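Local coordinates for Ycf54-like protein (Synechocystis sp. PCC 6803, PDB 5M2P), which probably serves as a component of the magnesium-protoporphyrin IX monomethyl ester cyclase and is required for protochlorophyllide formation, at residues Lys15-Leu18 with Phe23-Val26. Residues are numbered along the deposited sequence; the frame is centred on the assembly and turned at random.
Sequences KFLL and FEEV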
loop_
_atom_site.group_PDB
_atom_site.type_symbol
_atom_site.label_atom_id
_atom_site.label_comp_id
_atom_site.label_asym_id
_atom_site.label_seq_id
_atom_site.Cartn_x
_atom_site.Cartn_y
_atom_site.Cartn_z
ATOM N N LYS A 15 2.060 -8.617 11.106
ATOM C CA LYS A 15 1.819 -10.005 11.460
ATOM C C LYS A 15 1.075 -10.783 10.354
ATOM O O LYS A 15 1.463 -11.873 9.933
ATOM C CB LYS A 15 1.019 -10.016 12.776
ATOM C CG LYS A 15 0.686 -11.368 13.378
ATOM C CD LYS A 15 -0.168 -11.198 14.639
ATOM C CE LYS A 15 -0.427 -12.528 15.351
ATOM N NZ LYS A 15 -0.849 -12.344 16.766
ATOM N N PHE A 16 0.004 -10.181 9.843
ATOM C CA PHE A 16 -0.791 -10.811 8.802
ATOM C C PHE A 16 -0.023 -10.971 7.525
ATOM O O PHE A 16 -0.020 -12.046 6.899
ATOM C CB PHE A 16 -2.076 -10.012 8.567
ATOM C CG PHE A 16 -2.858 -10.457 7.354
ATOM C CD1 PHE A 16 -3.640 -11.568 7.403
ATOM C CD2 PHE A 16 -2.806 -9.761 6.178
ATOM C CE1 PHE A 16 -4.355 -11.976 6.309
ATOM C CE2 PHE A 16 -3.544 -10.161 5.077
ATOM C CZ PHE A 16 -4.271 -11.294 5.143
ATOM N N LEU A 17 0.624 -9.890 7.086
ATOM C CA LEU A 17 1.288 -9.973 5.813
ATOM C C LEU A 17 2.442 -11.019 5.834
ATOM O O LEU A 17 2.751 -11.649 4.829
ATOM C CB LEU A 17 1.742 -8.591 5.399
ATOM C CG LEU A 17 1.880 -8.419 3.919
ATOM C CD1 LEU A 17 0.553 -8.628 3.224
ATOM C CD2 LEU A 17 2.430 -7.043 3.667
ATOM N N LEU A 18 3.032 -11.248 7.011
ATOM C CA LEU A 18 4.042 -12.304 7.164
ATOM C C LEU A 18 3.499 -13.738 7.014
ATOM O O LEU A 18 4.239 -14.664 6.740
ATOM C CB LEU A 18 4.748 -12.154 8.514
ATOM C CG LEU A 18 5.752 -11.013 8.566
ATOM C CD1 LEU A 18 5.976 -10.580 10.007
ATOM C CD2 LEU A 18 7.048 -11.450 7.892
ATOM N N PHE A 23 1.609 -14.422 -1.566
ATOM C CA PHE A 23 1.284 -13.069 -2.013
ATOM C C PHE A 23 2.551 -12.231 -2.236
ATOM O O PHE A 23 2.691 -11.516 -3.242
ATOM C CB PHE A 23 0.337 -12.363 -1.023
ATOM C CG PHE A 23 0.117 -10.903 -1.338
ATOM C CD1 PHE A 23 -0.774 -10.535 -2.311
ATOM C CD2 PHE A 23 0.818 -9.922 -0.692
ATOM C CE1 PHE A 23 -0.959 -9.217 -2.628
ATOM C CE2 PHE A 23 0.635 -8.594 -1.007
ATOM C CZ PHE A 23 -0.251 -8.238 -1.976
ATOM N N GLU A 24 3.448 -12.274 -1.273
ATOM C CA GLU A 24 4.679 -11.536 -1.418
ATOM C C GLU A 24 5.464 -12.027 -2.625
ATOM O O GLU A 24 6.103 -11.228 -3.304
ATOM C CB GLU A 24 5.508 -11.640 -0.152
ATOM C CG GLU A 24 4.956 -10.847 1.015
ATOM C CD GLU A 24 4.942 -9.352 0.730
ATOM O OE1 GLU A 24 5.805 -8.856 -0.026
ATOM O OE2 GLU A 24 4.062 -8.659 1.242
ATOM N N GLU A 25 5.414 -13.324 -2.923
ATOM C CA GLU A 25 6.065 -13.839 -4.128
ATOM C C GLU A 25 5.425 -13.290 -5.400
ATOM O O GLU A 25 6.116 -12.999 -6.368
ATOM C CB GLU A 25 6.067 -15.390 -4.156
ATOM C CG GLU A 25 6.696 -16.011 -5.404
ATOM C CD GLU A 25 8.135 -15.577 -5.610
ATOM O OE1 GLU A 25 8.888 -15.497 -4.613
ATOM O OE2 GLU A 25 8.511 -15.311 -6.770
ATOM N N VAL A 26 4.106 -13.126 -5.403
ATOM C CA VAL A 26 3.427 -12.521 -6.533
ATOM C C VAL A 26 3.935 -11.104 -6.750
ATOM O O VAL A 26 4.189 -10.710 -7.886
ATOM C CB VAL A 26 1.885 -12.513 -6.384
ATOM C CG1 VAL A 26 1.228 -11.725 -7.499
ATOM C CG2 VAL A 26 1.355 -13.941 -6.375
#
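Leu17 alone spans the gap between the short helix 14-18 and the first turns of helix 21-36, meeting an aromatic ring and a carboxylate there. CD1 reaches CD2 of Phe23 at 4.1 Å, an ordinary van der Waals distance, meeting the ring at a slant, and lies 4.0 Å from OE2 of Glu24. CD2 comes closer to that oxygen, 3.3 Å from OE2 of Glu24, which also stands 3.5 Å from CG of Leu17. With its CG anti to the backbone N (chi1 -154°), Leu17 sends the fork of its side chain across to helix 21-36. Glu24 meets it at about a right angle, its chain bent at chi2 (-63°), which brings the carboxylate back against the leucine. The buried, apolar side is the pair Leu17 and Phe23, set against the antiparallel sheet where Leu17 rests on Val69 and Phe23 on Ile71; Phe23 also touches Arg85 and Leu86 of helix 76-86. The closest touching, between Leu17 and Glu24, falls on the partly exposed flank. The backbones stay well apart, CA of Leu17 and CA of Glu24 being 8.1 Å from each other, so side chains alone join the two helices that follow strand 5-13. Leu17 shields one flank of OE2 without offering a polar partner, though Gln45 also lies close to this oxygen; the apolar flank alone might raise the pKa of Glu24 slightly.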